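Local coordinates for protein thioesterase (Pseudomonas aeruginosa, PDB 2O5U) that probably hydrolyses the thioester bond of fatty acyl-CoA substrates, as a hotdog-fold member of the 4-hydroxybenzoyl-CoA thioesterase family, at residues 5-9 with 111-115; 31-37 with 73-79. All blocks are in the same frame, centred on the assembly; numbering follows the deposited sequence. Where two conformers were deposited one is given.

Interaction 1 (5-9 with 111-115); sequences APRPL and ACAAG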
# COMPACT_ATOMS: atom_id res chain seq x y z
N ALA A 5 12.83 -24.41 -0.47
CA ALA A 5 11.81 -25.26 -1.12
C ALA A 5 12.13 -25.48 -2.61
O ALA A 5 12.82 -24.65 -3.24
CB ALA A 5 10.32 -24.68 -0.93
N PRO A 6 11.63 -26.61 -3.19
CA PRO A 6 11.82 -26.86 -4.63
C PRO A 6 11.19 -25.76 -5.47
O PRO A 6 10.02 -25.42 -5.24
CB PRO A 6 11.15 -28.22 -4.88
CG PRO A 6 10.63 -28.72 -3.54
CD PRO A 6 10.91 -27.68 -2.47
N ARG A 7 11.96 -25.14 -6.36
CA ARG A 7 11.42 -24.04 -7.15
C ARG A 7 10.49 -24.54 -8.25
O ARG A 7 10.90 -25.34 -9.06
CB ARG A 7 12.54 -23.20 -7.78
CG ARG A 7 12.90 -22.03 -6.99
CD ARG A 7 14.14 -21.33 -7.53
NE ARG A 7 13.83 -20.07 -8.18
CZ ARG A 7 14.78 -19.24 -8.59
NH1 ARG A 7 14.50 -18.06 -9.14
NH2 ARG A 7 16.05 -19.61 -8.40
N PRO A 8 9.23 -24.07 -8.26
CA PRO A 8 8.30 -24.46 -9.31
C PRO A 8 8.67 -23.80 -10.64
O PRO A 8 9.35 -22.74 -10.67
CB PRO A 8 6.96 -23.90 -8.82
CG PRO A 8 7.21 -23.42 -7.45
CD PRO A 8 8.61 -23.15 -7.31
N LEU A 9 8.25 -24.45 -11.71
CA LEU A 9 8.51 -24.00 -13.07
C LEU A 9 7.20 -23.52 -13.74
O LEU A 9 6.11 -23.94 -13.36
CB LEU A 9 9.09 -25.16 -13.90
CG LEU A 9 10.32 -25.89 -13.32
CD1 LEU A 9 10.44 -27.27 -13.90
CD2 LEU A 9 11.53 -25.07 -13.57
N ALA A 111 10.54 -19.70 -11.06
CA ALA A 111 9.78 -18.82 -10.18
C ALA A 111 10.69 -18.03 -9.24
O ALA A 111 11.61 -18.59 -8.63
CB ALA A 111 8.68 -19.59 -9.42
N CYS A 112 10.45 -16.70 -9.17
CA CYS A 112 11.03 -15.84 -8.12
C CYS A 112 10.33 -16.10 -6.73
O CYS A 112 10.98 -16.02 -5.67
CB CYS A 112 10.85 -14.38 -8.53
SG CYS A 112 11.37 -14.16 -10.23
N ALA A 113 9.04 -16.45 -6.77
CA ALA A 113 8.31 -16.76 -5.55
C ALA A 113 7.15 -17.67 -5.90
O ALA A 113 6.71 -17.66 -7.04
CB ALA A 113 7.74 -15.42 -4.89
N ALA A 114 6.63 -18.38 -4.92
CA ALA A 114 5.45 -19.23 -5.10
C ALA A 114 4.73 -19.40 -3.77
O ALA A 114 5.37 -19.53 -2.71
CB ALA A 114 5.83 -20.62 -5.63
N GLY A 115 3.39 -19.47 -3.86
CA GLY A 115 2.58 -19.58 -2.70
C GLY A 115 1.18 -20.04 -3.04
O GLY A 115 0.89 -20.50 -4.17
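The side chain of R7 does most of the polar work in this contact. Its CA-to-CB bond runs sideways to 111-115, and the chain reaches its partner by way of an extended chi2 (t) between two angles that lie off the usual wells, chi1 at -95° and chi3 at 108°. This swings the guanidinium round so that its edge meets a single backbone carbonyl: R7 NE donates to A111 O at 2.7 Å, and R7 NH1 donates to the same A111 O at 3.0 Å with a less linear geometry. A111 O sits close to the guanidinium plane, and the arginine here serves a main-chain carbonyl. One residue on, the polarity reverses, since the amide A111 N donates to P8 O at 3.3 Å. A111 is thus held through both its NH and its CO, one by backbone and one by side chain. P8, whose CA-to-CB bond points toward 111-115, has its ring puckered C-gamma exo and fills the space beside these bonds: P8 CG lies 3.6 Å from A114 CB, and P8 CD lies 4.1 Å from A111 CB. The alanine methyls leave room for the puckered pyrrolidine to come close. The segment 5-9 forms no regular strand; it is a loop preceding strand 15-19 that bonds to A111 and touches strand 113-123 at A114. There F74 packs against both R7 and P8, while A111 and A114 also touch A102 of the adjacent strand 96-105, and the backbone of A114 pairs with D72 of strand 62-73.

Interaction 2 (31-37 with 73-79); sequences HVNNVTY and YFAPVAF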
# COMPACT_ATOMS: atom_id res chain seq x y z
N HIS A 31 14.22 -4.02 -3.17
CA HIS A 31 13.52 -5.02 -3.98
C HIS A 31 12.04 -4.97 -3.59
O HIS A 31 11.66 -4.42 -2.53
CB HIS A 31 14.08 -6.43 -3.71
CG HIS A 31 15.56 -6.56 -3.96
ND1 HIS A 31 16.14 -6.18 -5.15
CD2 HIS A 31 16.56 -7.07 -3.20
CE1 HIS A 31 17.44 -6.41 -5.10
NE2 HIS A 31 17.72 -6.96 -3.93
N VAL A 32 11.22 -5.63 -4.38
CA VAL A 32 9.77 -5.70 -4.09
C VAL A 32 9.55 -6.35 -2.75
O VAL A 32 10.06 -7.47 -2.46
CB VAL A 32 8.99 -6.47 -5.21
CG1 VAL A 32 7.48 -6.82 -4.75
CG2 VAL A 32 9.04 -5.67 -6.52
N ASN A 33 8.80 -5.65 -1.90
CA ASN A 33 8.51 -6.12 -0.54
C ASN A 33 7.73 -7.46 -0.48
O ASN A 33 6.84 -7.72 -1.30
CB ASN A 33 7.83 -5.01 0.28
CG ASN A 33 7.61 -5.41 1.70
OD1 ASN A 33 6.51 -5.82 2.08
ND2 ASN A 33 8.67 -5.31 2.51
N ASN A 34 8.11 -8.33 0.43
CA ASN A 34 7.38 -9.61 0.60
C ASN A 34 5.83 -9.53 0.63
O ASN A 34 5.13 -10.38 0.08
CB ASN A 34 7.90 -10.30 1.88
CG ASN A 34 7.59 -9.51 3.17
OD1 ASN A 34 6.60 -9.78 3.86
ND2 ASN A 34 8.41 -8.54 3.46
N VAL A 35 5.30 -8.49 1.27
CA VAL A 35 3.83 -8.27 1.38
C VAL A 35 3.17 -8.14 -0.01
O VAL A 35 2.04 -8.66 -0.27
CB VAL A 35 3.53 -7.05 2.28
CG1 VAL A 35 1.96 -6.71 2.30
CG2 VAL A 35 4.05 -7.38 3.72
N THR A 36 3.88 -7.44 -0.89
CA THR A 36 3.40 -7.09 -2.23
C THR A 36 3.04 -8.32 -3.03
O THR A 36 2.14 -8.29 -3.82
CB THR A 36 4.41 -6.16 -3.01
OG1 THR A 36 4.79 -5.05 -2.16
CG2 THR A 36 3.79 -5.57 -4.31
N TYR A 37 3.72 -9.42 -2.77
CA TYR A 37 3.46 -10.64 -3.51
C TYR A 37 2.04 -11.13 -3.27
O TYR A 37 1.37 -11.60 -4.19
CB TYR A 37 4.48 -11.70 -3.09
CG TYR A 37 5.86 -11.48 -3.70
CD1 TYR A 37 6.73 -10.54 -3.16
CD2 TYR A 37 6.26 -12.20 -4.83
CE1 TYR A 37 8.01 -10.31 -3.70
CE2 TYR A 37 7.55 -12.01 -5.38
CZ TYR A 37 8.41 -11.09 -4.82
OH TYR A 37 9.66 -10.93 -5.37
N TYR A 73 9.72 -17.27 -0.93
CA TYR A 73 10.42 -16.31 -1.78
C TYR A 73 11.80 -16.86 -2.14
O TYR A 73 12.62 -17.09 -1.23
CB TYR A 73 10.58 -15.02 -1.00
CG TYR A 73 9.26 -14.45 -0.49
CD1 TYR A 73 8.72 -14.85 0.73
CD2 TYR A 73 8.55 -13.53 -1.27
CE1 TYR A 73 7.45 -14.34 1.19
CE2 TYR A 73 7.33 -12.99 -0.82
CZ TYR A 73 6.79 -13.40 0.38
OH TYR A 73 5.60 -12.82 0.76
N PHE A 74 12.03 -17.08 -3.44
CA PHE A 74 13.26 -17.80 -3.90
C PHE A 74 14.33 -16.83 -4.36
O PHE A 74 15.51 -17.05 -4.11
CB PHE A 74 12.93 -18.79 -5.04
CG PHE A 74 11.84 -19.77 -4.69
CD1 PHE A 74 10.60 -19.69 -5.30
CD2 PHE A 74 12.05 -20.75 -3.74
CE1 PHE A 74 9.56 -20.60 -4.94
CE2 PHE A 74 11.03 -21.68 -3.40
CZ PHE A 74 9.77 -21.57 -3.99
N ALA A 75 13.91 -15.73 -4.98
CA ALA A 75 14.83 -14.71 -5.44
C ALA A 75 14.13 -13.37 -5.65
O ALA A 75 13.00 -13.37 -6.14
CB ALA A 75 15.48 -15.16 -6.79
N PRO A 76 14.81 -12.25 -5.40
CA PRO A 76 14.12 -10.93 -5.52
C PRO A 76 13.79 -10.46 -6.94
O PRO A 76 14.44 -10.86 -7.92
CB PRO A 76 15.08 -9.96 -4.82
CG PRO A 76 16.40 -10.56 -4.88
CD PRO A 76 16.19 -12.10 -4.90
N VAL A 77 12.79 -9.61 -7.05
CA VAL A 77 12.62 -8.80 -8.23
C VAL A 77 12.50 -7.35 -7.75
O VAL A 77 12.42 -7.11 -6.58
CB VAL A 77 11.33 -9.20 -9.07
CG1 VAL A 77 11.40 -10.65 -9.51
CG2 VAL A 77 10.02 -8.90 -8.32
N ALA A 78 12.52 -6.40 -8.66
CA ALA A 78 12.46 -5.01 -8.27
C ALA A 78 11.71 -4.22 -9.30
O ALA A 78 11.93 -4.42 -10.52
CB ALA A 78 13.94 -4.47 -8.10
N PHE A 79 10.86 -3.30 -8.86
CA PHE A 79 10.35 -2.26 -9.75
C PHE A 79 11.60 -1.64 -10.43
O PHE A 79 12.63 -1.40 -9.75
CB PHE A 79 9.56 -1.18 -8.96
CG PHE A 79 9.41 0.12 -9.72
CD1 PHE A 79 8.34 0.32 -10.59
CD2 PHE A 79 10.36 1.13 -9.61
CE1 PHE A 79 8.22 1.48 -11.31
CE2 PHE A 79 10.23 2.31 -10.33
CZ PHE A 79 9.17 2.47 -11.20
O HOH W 1 11.34 -9.24 -4.00
O HOH W 2 5.11 -12.06 3.64
O HOH W 3 10.82 -13.17 -4.19
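Two direct hydrogen bonds tie 31-37 to 73-79: Y73 OH donates to N34 O at 2.6 Å, and V32 N donates to V77 O at 2.9 Å, almost linearly. Within 31-37, N33 N-caps helix 34-53, N33 OD1 accepting from V35 N at 3.0 Å. One water joins V32 O and Y37 OH and accepts a weak bond from V77 N (3.4 Å), another links Y37 OH to A75 O, and a third donates to N34 OD1 and Y73 OH, while N34 ND2 bonds D42 of the second subunit. Inside these bonds the edge of Y73 meets the face of Y37 in a T-shaped pair, centroids 5.1 Å apart and planes at 86°. V77 CG2 packs 3.8 Å from V32 CG2 and 3.6 Å from Y37 OH; P76 CB lies over a face of the H31 ring, 3.7 Å from its centroid, a CH-pi contact. The start of the hotdog helix thus meets the loop leaving strand 62-73 largely through main-chain acceptors and water-mediated links around an aromatic pair.

Overall arrangement
Interaction 2 is nested within the chain loop closed by interaction 1, and they lie about 13 Å apart, centre to centre. They meet at the start of strand 113-123: C112 O probably accepts hydrogen bonds from F74 N and A75 N, R7 packs on F74, and A113 CB touches the Y37 ring. Both are partly buried, but interaction 1 is smaller (214 against 458 Å²), lacks aromatic pairing and is touched by no other chain of the assembly. It lays an N-terminal loop on the sheet through an arginine and a proline. Interaction 2 joins the helix start to a loop with tyrosines and bridging waters, and its residues reach three neighbouring subunits.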